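Local coordinates for succinoglycan biosynthesis protein (Bacillus cereus ATCC 14579, PDB 3B55) that is of unknown molecular function but belongs to the erythromycin esterase-like family and binds a calcium ion, at residues L150-I153 / R154-A158; K224-Y227 / V228-K232; A291-T294 / E295-G299; Y320-A324 / G325-A329. The protein carries 1 engineered substitution. All coordinates share one frame; numbering follows the deposited sequence.

All four contacts are local, each within one continuous stretch of chain, so they run in series without crossing, and none closes a long loop. From the N terminus, contacts 1 to 3 join successive helical turns: contact 1 near the end of helix 144-158, which precedes the edge strand 167-172, contact 2 in helix 221-240, far out on the helical part of the molecule, and contact 3 at the end of helix 278-298, just before strand 301-306 enters the main sheet. Contact 4 joins a loop to helix 324-332. Contacts 3 and 4 approach most closely, their nearest atoms about 4 Å apart. Val323 of contact 4 has its side chain about 10 Å from the calcium.

Contact 1 (L150-I153 / R154-A158); sequences LDWI and RQYNA
Two side-chain pairs, the ion pair Asp151 with Arg154 and the aromatic pair Trp152 with Tyr156, join successive turns near the end of helix 144-158, which leads by a loop to the edge strand 167-172. Their spacings of three and four residues bring each pair to the same side of the helix. A single carboxylate oxygen does the electrostatic work: Asp151 OD1 receives Arg154 NH2 at 2.7 Å on its syn lone pair, and Arg154 NE makes a weaker bond to the same OD1 at 2.9 Å. The arginine chain bends at chi3 (70°), turning its head back along the helix to lie beside the shorter aspartate. Arg154 NE also makes a weak hydrogen bond to the hydroxyl of Tyr125, on helix 116-128.

The aromatic side chains point the same way, each with CG anti to the backbone N. Trp152 CZ2 meets Tyr156 CD2 at 3.7 Å, and the ring planes meet obliquely at 51°, while Tyr156 CB sits over the rim of one indole face. Val102 of helix 88-104 touches both residues, and His162 stacks on the tyrosine. On another side, aliphatic Leu150 and Ile153 suit the interior, where they meet Leu122 and Val126. Backbone bonds such as Tyr156 N to Trp152 O (2.8 Å) keep the turns in step. The whole is typical of an amphipathic helix packed among other helices of an alpha/beta fold, with leucine and isoleucine inward against helix 116-128, aromatics against helix 88-104 and the ion pair at its partly exposed flank.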
loop_
_atom_site.group_PDB
_atom_site.type_symbol
_atom_site.label_atom_id
_atom_site.label_comp_id
_atom_site.label_asym_id
_atom_site.label_seq_id
_atom_site.Cartn_x
_atom_site.Cartn_y
_atom_site.Cartn_z
ATOM N N LEU A 150 0.159 12.478 7.666
ATOM C CA LEU A 150 -0.740 13.308 6.878
ATOM C C LEU A 150 -0.548 14.780 7.220
ATOM O O LEU A 150 -0.572 15.639 6.334
ATOM C CB LEU A 150 -2.190 12.882 7.119
ATOM C CG LEU A 150 -2.518 11.487 6.579
ATOM C CD1 LEU A 150 -3.881 11.039 7.064
ATOM C CD2 LEU A 150 -2.460 11.517 5.059
ATOM N N ASP A 151 -0.354 15.070 8.504
ATOM C CA ASP A 151 -0.147 16.448 8.922
ATOM C C ASP A 151 1.162 16.972 8.345
ATOM O O ASP A 151 1.237 18.124 7.930
ATOM C CB ASP A 151 -0.132 16.563 10.443
ATOM C CG ASP A 151 0.060 17.991 10.907
ATOM O OD1 ASP A 151 -0.539 18.891 10.284
ATOM O OD2 ASP A 151 0.797 18.217 11.889
ATOM N N TRP A 152 2.198 16.137 8.313
ATOM C CA TRP A 152 3.463 16.582 7.740
ATOM C C TRP A 152 3.253 16.876 6.246
ATOM O O TRP A 152 3.790 17.854 5.715
ATOM C CB TRP A 152 4.554 15.520 7.894
ATOM C CG TRP A 152 5.742 15.839 7.048
ATOM C CD1 TRP A 152 6.677 16.804 7.281
ATOM C CD2 TRP A 152 6.041 15.298 5.754
ATOM N NE1 TRP A 152 7.530 16.909 6.209
ATOM C CE2 TRP A 152 7.159 15.999 5.254
ATOM C CE3 TRP A 152 5.462 14.298 4.962
ATOM C CZ2 TRP A 152 7.721 15.728 3.999
ATOM C CZ3 TRP A 152 6.020 14.028 3.710
ATOM C CH2 TRP A 152 7.134 14.746 3.242
ATOM N N ILE A 153 2.473 16.034 5.568
ATOM C CA ILE A 153 2.230 16.252 4.149
ATOM C C ILE A 153 1.436 17.537 3.930
ATOM O O ILE A 153 1.672 18.254 2.961
ATOM C CB ILE A 153 1.463 15.090 3.506
ATOM C CG1 ILE A 153 2.253 13.791 3.653
ATOM C CG2 ILE A 153 1.237 15.396 2.035
ATOM C CD1 ILE A 153 1.570 12.584 3.015
ATOM N N ARG A 154 0.487 17.812 4.822
ATOM C CA ARG A 154 -0.323 19.023 4.733
ATOM C C ARG A 154 0.601 20.234 4.857
ATOM O O ARG A 154 0.470 21.212 4.114
ATOM C CB ARG A 154 -1.351 19.060 5.866
ATOM C CG ARG A 154 -2.082 20.394 5.998
ATOM C CD ARG A 154 -2.948 20.431 7.253
ATOM N NE ARG A 154 -2.154 20.495 8.477
ATOM C CZ ARG A 154 -1.408 21.539 8.832
ATOM N NH1 ARG A 154 -1.347 22.612 8.055
ATOM N NH2 ARG A 154 -0.736 21.519 9.969
ATOM N N GLN A 155 1.535 20.159 5.800
ATOM C CA GLN A 155 2.486 21.242 6.037
ATOM C C GLN A 155 3.426 21.424 4.853
ATOM O O GLN A 155 3.666 22.545 4.396
ATOM C CB GLN A 155 3.300 20.964 7.306
ATOM C CG GLN A 155 2.500 21.084 8.588
ATOM C CD GLN A 155 3.346 20.836 9.826
ATOM O OE1 GLN A 155 3.106 19.891 10.582
ATOM N NE2 GLN A 155 4.344 21.686 10.036
ATOM N N TYR A 156 3.964 20.317 4.360
ATOM C CA TYR A 156 4.865 20.356 3.223
ATOM C C TYR A 156 4.191 21.022 2.023
ATOM O O TYR A 156 4.816 21.809 1.314
ATOM C CB TYR A 156 5.302 18.932 2.861
ATOM C CG TYR A 156 6.240 18.857 1.681
ATOM C CD1 TYR A 156 5.758 18.912 0.371
ATOM C CD2 TYR A 156 7.618 18.770 1.873
ATOM C CE1 TYR A 156 6.630 18.882 -0.718
ATOM C CE2 TYR A 156 8.498 18.742 0.790
ATOM C CZ TYR A 156 7.999 18.798 -0.496
ATOM O OH TYR A 156 8.873 18.766 -1.560
ATOM N N ASN A 157 2.913 20.712 1.810
ATOM C CA ASN A 157 2.160 21.269 0.686
ATOM C C ASN A 157 1.813 22.764 0.796
ATOM O O ASN A 157 1.567 23.423 -0.215
ATOM C CB ASN A 157 0.869 20.468 0.473
ATOM C CG ASN A 157 1.115 19.122 -0.176
ATOM O OD1 ASN A 157 0.196 18.315 -0.341
ATOM N ND2 ASN A 157 2.361 18.867 -0.541
ATOM N N ALA A 158 1.793 23.302 2.013
ATOM C CA ALA A 158 1.461 24.711 2.203
ATOM C C ALA A 158 2.701 25.596 2.287
ATOM O O ALA A 158 2.589 26.818 2.384
ATOM C CB ALA A 158 0.610 24.885 3.464
#

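Contact 2 (K224-Y227 / V228-K232); sequences KEKY and VLDAK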
loop_
_atom_site.group_PDB
_atom_site.type_symbol
_atom_site.label_atom_id
_atom_site.label_comp_id
_atom_site.label_asym_id
_atom_site.label_seq_id
_atom_site.Cartn_x
_atom_site.Cartn_y
_atom_site.Cartn_z
ATOM N N LYS A 224 -25.473 -9.121 -8.999
ATOM C CA LYS A 224 -24.096 -8.650 -9.043
ATOM C C LYS A 224 -23.659 -8.454 -10.489
ATOM O O LYS A 224 -22.931 -7.515 -10.811
ATOM C CB LYS A 224 -23.178 -9.662 -8.354
ATOM C CG LYS A 224 -23.691 -10.136 -7.009
ATOM C CD LYS A 224 -22.793 -11.204 -6.419
ATOM C CE LYS A 224 -23.270 -11.610 -5.035
ATOM N NZ LYS A 224 -22.206 -12.311 -4.266
ATOM N N GLU A 225 -24.115 -9.350 -11.355
ATOM C CA GLU A 225 -23.772 -9.286 -12.765
ATOM C C GLU A 225 -24.394 -8.078 -13.464
ATOM O O GLU A 225 -23.800 -7.516 -14.386
ATOM C CB GLU A 225 -24.208 -10.566 -13.472
ATOM C CG GLU A 225 -23.631 -10.670 -14.857
ATOM C CD GLU A 225 -23.852 -12.015 -15.494
ATOM O OE1 GLU A 225 -23.855 -13.020 -14.754
ATOM O OE2 GLU A 225 -24.003 -12.071 -16.735
ATOM N N LYS A 226 -25.588 -7.687 -13.028
ATOM C CA LYS A 226 -26.259 -6.537 -13.613
ATOM C C LYS A 226 -25.520 -5.263 -13.204
ATOM O O LYS A 226 -25.411 -4.312 -13.986
ATOM C CB LYS A 226 -27.708 -6.463 -13.128
ATOM C CG LYS A 226 -28.402 -5.156 -13.459
ATOM C CD LYS A 226 -28.603 -4.298 -12.216
ATOM C CE LYS A 226 -29.388 -3.025 -12.540
ATOM N NZ LYS A 226 -29.826 -2.299 -11.312
ATOM N N TYR A 227 -25.009 -5.253 -11.977
ATOM C CA TYR A 227 -24.278 -4.101 -11.474
ATOM C C TYR A 227 -22.928 -4.054 -12.162
ATOM O O TYR A 227 -22.412 -2.978 -12.452
ATOM C CB TYR A 227 -24.134 -4.185 -9.952
ATOM C CG TYR A 227 -25.425 -3.824 -9.249
ATOM C CD1 TYR A 227 -26.046 -2.599 -9.502
ATOM C CD2 TYR A 227 -26.058 -4.716 -8.380
ATOM C CE1 TYR A 227 -27.254 -2.270 -8.923
ATOM C CE2 TYR A 227 -27.283 -4.390 -7.789
ATOM C CZ TYR A 227 -27.870 -3.165 -8.071
ATOM O OH TYR A 227 -29.083 -2.817 -7.516
ATOM N N VAL A 228 -22.360 -5.224 -12.439
ATOM C CA VAL A 228 -21.081 -5.275 -13.129
ATOM C C VAL A 228 -21.287 -4.622 -14.494
ATOM O O VAL A 228 -20.409 -3.920 -15.003
ATOM C CB VAL A 228 -20.606 -6.729 -13.329
ATOM C CG1 VAL A 228 -19.515 -6.788 -14.397
ATOM C CG2 VAL A 228 -20.087 -7.280 -12.011
ATOM N N LEU A 229 -22.454 -4.862 -15.089
ATOM C CA LEU A 229 -22.766 -4.292 -16.395
ATOM C C LEU A 229 -23.067 -2.810 -16.303
ATOM O O LEU A 229 -22.775 -2.062 -17.230
ATOM C CB LEU A 229 -23.957 -5.006 -17.031
ATOM C CG LEU A 229 -23.545 -5.912 -18.183
ATOM C CD1 LEU A 229 -22.876 -5.095 -19.289
ATOM C CD2 LEU A 229 -22.590 -6.958 -17.644
ATOM N N ASP A 230 -23.672 -2.387 -15.197
ATOM C CA ASP A 230 -23.977 -0.978 -15.022
ATOM C C ASP A 230 -22.678 -0.185 -14.955
ATOM O O ASP A 230 -22.583 0.903 -15.512
ATOM C CB ASP A 230 -24.788 -0.747 -13.745
ATOM C CG ASP A 230 -26.240 -1.180 -13.882
ATOM O OD1 ASP A 230 -26.655 -1.572 -14.995
ATOM O OD2 ASP A 230 -26.970 -1.121 -12.872
ATOM N N ALA A 231 -21.676 -0.741 -14.281
ATOM C CA ALA A 231 -20.381 -0.077 -14.149
ATOM C C ALA A 231 -19.667 -0.020 -15.500
ATOM O O ALA A 231 -19.127 1.025 -15.884
ATOM C CB ALA A 231 -19.508 -0.814 -13.123
ATOM N N LYS A 232 -19.662 -1.144 -16.216
ATOM C CA LYS A 232 -19.022 -1.201 -17.528
ATOM C C LYS A 232 -19.644 -0.147 -18.425
ATOM O O LYS A 232 -18.948 0.550 -19.161
ATOM C CB LYS A 232 -19.213 -2.574 -18.173
ATOM C CG LYS A 232 -18.253 -3.637 -17.673
ATOM C CD LYS A 232 -18.459 -4.960 -18.398
ATOM C CE LYS A 232 -17.431 -6.005 -17.956
ATOM N NZ LYS A 232 -17.665 -7.337 -18.591
#
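An i to i+4 ion pair between Lys226 and Asp230 marks this part of helix 221-240, one of the long helices in the helical region remote from the calcium. The lysine chain bends at chi2 (-108°) and runs on across the aspartate, so that CE comes nearer the carboxylate than the charged nitrogen does. Lys226 CE lies 3.1 Å from Asp230 OD2, and Lys226 NZ forms the salt bridge with the same OD2 at 3.5 Å. Asp230 has CG anti to its own carbonyl carbon (chi1 -75°), which swings the carboxylate back over the preceding turn to meet the lysine.

Tyr227 stands beside the same carboxylate, its CD1 at 3.8 Å from Asp230 OD2, with ring and carboxylate planes nearly perpendicular. The tyrosine ring is suited to fill the space toward Leu206, Val209 and Phe216. Branched Val228 and small Ala231 instead face helix 250-268: Val228 touches Thr266, and the alanine side chain takes little room where it meets Ile262 and Glu263. Val228 CG2 packs against the backbone, 3.1 Å from Lys224 O, whose carbonyl also accepts the backbone N of Val228 at 2.9 Å. Lys224 runs past Leu219 and Phe216, its NZ donating to Glu217 O.

Asp230 is a buried residue, and its OD1 lies 3.2 Å from another acceptor, Lys226 O. Such a setting should favour nearby positive charge: Lys226 supplies it at OD2, and Lys202 adds a long, weak ion pair at OD1, so the two lysines probably balance the aspartate's charge together.

Contact 3 (A291-T294 / E295-G299); sequences AKWT and EEHLG
At the C-terminal turn of helix 278-298, Trp293 and His297 form an offset stack, and Gly299 ends the helix with positive phi (111°). The carbonyl of Trp293 is gripped twice: His297 N donates to Trp293 O at 2.9 Å, and His297 ND1 reaches the same oxygen at 2.9 Å, in the carbonyl plane on a lone pair. This second bond fixes the imidazole's rotation and holds it over the indole, the five-membered ring centroids 3.9 Å apart and the planes at 15°. Trp254 meets the indole edge-to-face.

Thr294 O accepts Leu298 N at 2.6 Å and, weakly, Gly299 N, which bonds better to Glu295 O. Glycine suits this position because a CB would press against the carbonyl of Leu298. Threonine suits its buried site because OG1 is satisfied within the helix by Asn290 O, leaving CG2 for apolar contact. Glu295 OE1 bonds to Tyr332 OH; Lys292 makes a cation-pi contact with Tyr331, whose hydroxyl bonds weakly to Glu296 OE2. Leucine at 298 fills the space against strands 109-112 and 167-172, and its CD1 lies 4.2 Å from Trp293 CZ3.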
loop_
_atom_site.group_PDB
_atom_site.type_symbol
_atom_site.label_atom_id
_atom_site.label_comp_id
_atom_site.label_asym_id
_atom_site.label_seq_id
_atom_site.Cartn_x
_atom_site.Cartn_y
_atom_site.Cartn_z
ATOM N N ALA A 291 -2.140 1.830 -8.539
ATOM C CA ALA A 291 -0.801 2.321 -8.249
ATOM C C ALA A 291 -0.115 2.658 -9.576
ATOM O O ALA A 291 0.655 3.616 -9.663
ATOM C CB ALA A 291 -0.011 1.264 -7.508
ATOM N N LYS A 292 -0.398 1.867 -10.608
ATOM C CA LYS A 292 0.189 2.105 -11.927
ATOM C C LYS A 292 -0.409 3.369 -12.534
ATOM O O LYS A 292 0.309 4.201 -13.091
ATOM C CB LYS A 292 -0.062 0.919 -12.864
ATOM C CG LYS A 292 0.520 1.146 -14.247
ATOM C CD LYS A 292 0.633 -0.132 -15.060
ATOM C CE LYS A 292 -0.596 -0.368 -15.912
ATOM N NZ LYS A 292 -0.288 -1.342 -17.000
ATOM N N TRP A 293 -1.724 3.511 -12.423
ATOM C CA TRP A 293 -2.400 4.695 -12.949
ATOM C C TRP A 293 -1.780 5.986 -12.360
ATOM O O TRP A 293 -1.565 6.966 -13.074
ATOM C CB TRP A 293 -3.891 4.634 -12.605
ATOM C CG TRP A 293 -4.646 5.821 -13.086
ATOM C CD1 TRP A 293 -5.258 5.969 -14.296
ATOM C CD2 TRP A 293 -4.781 7.076 -12.411
ATOM N NE1 TRP A 293 -5.761 7.242 -14.419
ATOM C CE2 TRP A 293 -5.479 7.943 -13.277
ATOM C CE3 TRP A 293 -4.372 7.553 -11.158
ATOM C CZ2 TRP A 293 -5.781 9.268 -12.932
ATOM C CZ3 TRP A 293 -4.672 8.874 -10.812
ATOM C CH2 TRP A 293 -5.369 9.715 -11.699
ATOM N N THR A 294 -1.492 5.973 -11.061
ATOM C CA THR A 294 -0.913 7.130 -10.381
ATOM C C THR A 294 0.442 7.526 -10.968
ATOM O O THR A 294 0.662 8.675 -11.323
ATOM C CB THR A 294 -0.737 6.849 -8.877
ATOM O OG1 THR A 294 -2.002 6.498 -8.309
ATOM C CG2 THR A 294 -0.195 8.088 -8.161
ATOM N N GLU A 295 1.354 6.565 -11.042
ATOM C CA GLU A 295 2.683 6.800 -11.589
ATOM C C GLU A 295 2.584 7.276 -13.046
ATOM O O GLU A 295 3.248 8.235 -13.447
ATOM C CB GLU A 295 3.498 5.497 -11.499
ATOM C CG GLU A 295 4.979 5.584 -11.890
ATOM C CD GLU A 295 5.193 5.764 -13.385
ATOM O OE1 GLU A 295 4.530 5.048 -14.167
ATOM O OE2 GLU A 295 6.026 6.613 -13.782
ATOM N N GLU A 296 1.742 6.616 -13.834
ATOM C CA GLU A 296 1.605 6.977 -15.238
ATOM C C GLU A 296 0.979 8.348 -15.480
ATOM O O GLU A 296 1.341 9.028 -16.438
ATOM C CB GLU A 296 0.818 5.898 -15.993
ATOM C CG GLU A 296 1.458 4.518 -15.939
ATOM C CD GLU A 296 0.952 3.583 -17.032
ATOM O OE1 GLU A 296 -0.274 3.350 -17.099
ATOM O OE2 GLU A 296 1.785 3.075 -17.817
ATOM N N HIS A 297 0.049 8.759 -14.621
ATOM C CA HIS A 297 -0.596 10.054 -14.800
ATOM C C HIS A 297 -0.105 11.169 -13.890
ATOM O O HIS A 297 -0.182 12.330 -14.263
ATOM C CB HIS A 297 -2.111 9.931 -14.634
ATOM C CG HIS A 297 -2.765 9.072 -15.671
ATOM N ND1 HIS A 297 -2.621 7.701 -15.696
ATOM C CD2 HIS A 297 -3.537 9.390 -16.737
ATOM C CE1 HIS A 297 -3.272 7.212 -16.737
ATOM N NE2 HIS A 297 -3.837 8.215 -17.384
ATOM N N LEU A 298 0.412 10.834 -12.711
ATOM C CA LEU A 298 0.871 11.867 -11.785
ATOM C C LEU A 298 2.368 11.899 -11.498
ATOM O O LEU A 298 2.848 12.831 -10.864
ATOM C CB LEU A 298 0.088 11.775 -10.467
ATOM C CG LEU A 298 -1.438 11.792 -10.611
ATOM C CD1 LEU A 298 -2.073 11.775 -9.232
ATOM C CD2 LEU A 298 -1.895 13.029 -11.390
ATOM N N GLY A 299 3.108 10.884 -11.943
ATOM C CA GLY A 299 4.550 10.901 -11.727
ATOM C C GLY A 299 5.187 9.921 -10.756
ATOM O O GLY A 299 4.648 8.853 -10.472
#

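Contact 4 (Y320-A324 / G325-A329); sequences YPKVA and GQHLA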
loop_
_atom_site.group_PDB
_atom_site.type_symbol
_atom_site.label_atom_id
_atom_site.label_comp_id
_atom_site.label_asym_id
_atom_site.label_seq_id
_atom_site.Cartn_x
_atom_site.Cartn_y
_atom_site.Cartn_z
ATOM N N TYR A 320 -3.561 -15.346 -1.598
ATOM C CA TYR A 320 -3.407 -14.670 -2.889
ATOM C C TYR A 320 -2.681 -15.488 -3.947
ATOM O O TYR A 320 -1.659 -16.120 -3.670
ATOM C CB TYR A 320 -2.648 -13.352 -2.700
ATOM C CG TYR A 320 -3.466 -12.215 -2.127
ATOM C CD1 TYR A 320 -4.208 -11.373 -2.960
ATOM C CD2 TYR A 320 -3.510 -11.990 -0.753
ATOM C CE1 TYR A 320 -4.972 -10.327 -2.435
ATOM C CE2 TYR A 320 -4.277 -10.951 -0.216
ATOM C CZ TYR A 320 -5.003 -10.122 -1.063
ATOM O OH TYR A 320 -5.753 -9.091 -0.535
ATOM N N PRO A 321 -3.215 -15.504 -5.177
ATOM C CA PRO A 321 -2.582 -16.251 -6.265
ATOM C C PRO A 321 -1.384 -15.419 -6.728
ATOM O O PRO A 321 -0.338 -15.951 -7.111
ATOM C CB PRO A 321 -3.682 -16.318 -7.325
ATOM C CG PRO A 321 -4.954 -16.191 -6.513
ATOM C CD PRO A 321 -4.583 -15.109 -5.545
ATOM N N LYS A 322 -1.577 -14.100 -6.691
ATOM C CA LYS A 322 -0.566 -13.116 -7.066
ATOM C C LYS A 322 -0.861 -11.837 -6.291
ATOM O O LYS A 322 -2.019 -11.552 -5.972
ATOM C CB LYS A 322 -0.627 -12.800 -8.560
ATOM C CG LYS A 322 -0.334 -13.978 -9.485
ATOM C CD LYS A 322 -0.190 -13.511 -10.938
ATOM C CE LYS A 322 1.211 -12.970 -11.234
ATOM N NZ LYS A 322 1.232 -11.544 -11.677
ATOM N N VAL A 323 0.182 -11.064 -6.000
ATOM C CA VAL A 323 0.039 -9.812 -5.268
ATOM C C VAL A 323 0.461 -8.616 -6.116
ATOM O O VAL A 323 1.204 -8.759 -7.084
ATOM C CB VAL A 323 0.866 -9.825 -3.974
ATOM C CG1 VAL A 323 0.145 -10.647 -2.907
ATOM C CG2 VAL A 323 2.231 -10.395 -4.247
ATOM N N ALA A 324 -0.013 -7.436 -5.730
ATOM C CA ALA A 324 0.268 -6.199 -6.450
ATOM C C ALA A 324 1.727 -6.023 -6.833
ATOM O O ALA A 324 2.032 -5.593 -7.945
ATOM C CB ALA A 324 -0.201 -5.008 -5.623
ATOM N N GLY A 325 2.618 -6.352 -5.902
ATOM C CA GLY A 325 4.046 -6.223 -6.126
ATOM C C GLY A 325 4.590 -7.044 -7.276
ATOM O O GLY A 325 5.593 -6.667 -7.879
ATOM N N GLN A 326 3.961 -8.173 -7.585
ATOM C CA GLN A 326 4.437 -8.987 -8.699
ATOM C C GLN A 326 4.035 -8.356 -10.029
ATOM O O GLN A 326 4.789 -8.414 -11.003
ATOM C CB GLN A 326 3.877 -10.403 -8.614
ATOM C CG GLN A 326 4.445 -11.205 -7.463
ATOM C CD GLN A 326 3.678 -12.478 -7.230
ATOM O OE1 GLN A 326 4.072 -13.547 -7.690
ATOM N NE2 GLN A 326 2.556 -12.367 -6.532
ATOM N N HIS A 327 2.851 -7.745 -10.059
ATOM C CA HIS A 327 2.358 -7.097 -11.271
ATOM C C HIS A 327 3.212 -5.870 -11.519
ATOM O O HIS A 327 3.565 -5.571 -12.649
ATOM C CB HIS A 327 0.895 -6.661 -11.109
ATOM C CG HIS A 327 -0.028 -7.758 -10.681
ATOM N ND1 HIS A 327 -0.169 -8.934 -11.387
ATOM C CD2 HIS A 327 -0.894 -7.835 -9.642
ATOM C CE1 HIS A 327 -1.087 -9.686 -10.804
ATOM N NE2 HIS A 327 -1.543 -9.041 -9.744
ATOM N N LEU A 328 3.530 -5.148 -10.447
ATOM C CA LEU A 328 4.352 -3.952 -10.565
ATOM C C LEU A 328 5.756 -4.274 -11.081
ATOM O O LEU A 328 6.217 -3.656 -12.037
ATOM C CB LEU A 328 4.438 -3.234 -9.221
ATOM C CG LEU A 328 3.161 -2.515 -8.786
ATOM C CD1 LEU A 328 3.260 -2.125 -7.317
ATOM C CD2 LEU A 328 2.935 -1.301 -9.665
ATOM N N ALA A 329 6.436 -5.233 -10.457
ATOM C CA ALA A 329 7.780 -5.606 -10.903
ATOM C C ALA A 329 7.734 -6.076 -12.357
ATOM O O ALA A 329 8.594 -5.728 -13.169
ATOM C CB ALA A 329 8.343 -6.719 -10.024
HETATM O O HOH W 1 -3.298 -10.025 -8.024
#
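The His327 ring meets Lys322 obliquely, and an ordered water lies in its plane at the edge. The water is 2.6 Å from His327 NE2 and donates to Lys322 O at 2.9 Å, tying the imidazole to the chain just before helix 324-332. Lys322 CB lies 3.9 Å from His327 CE1, and the bends at chi3 and chi4 bring Lys322 NZ to 3.0 Å from His327 ND1. A long alkyl chain with a polar end suits this path, and the amine also has a weak, long ion pair with Glu330. The imidazole reaches back because His327 CG is anti to the carbonyl carbon (chi1 -54°). His327 CD2 thus lies 3.4 Å from Val323 O, and Tyr288 of helix 278-298 meets the ring as well.

Val323 occupies the N-cap position. Its carbonyl O accepts Gln326 N at 2.9 Å, an i to i+3 bond in the first turn, with the donor 44° out of the carbonyl plane and so not on a lone pair. Val323 CG2 packs beside Gln326 CG at 4.0 Å. One residue on, Leu328 N bonds to Ala324 O at 2.9 Å, the first regular i to i+4 link between the two segments. Ala324 and Gly325 suit a buried helix start because they add little or no side chain beside the backbone.

Helix N termini present backbone N-H groups without partners in the preceding turn. Here Asp284 of helix 278-298 accepts the Ala324 N-H through OD2, and its negative charge probably also interacts favourably with the positive end of the helix dipole.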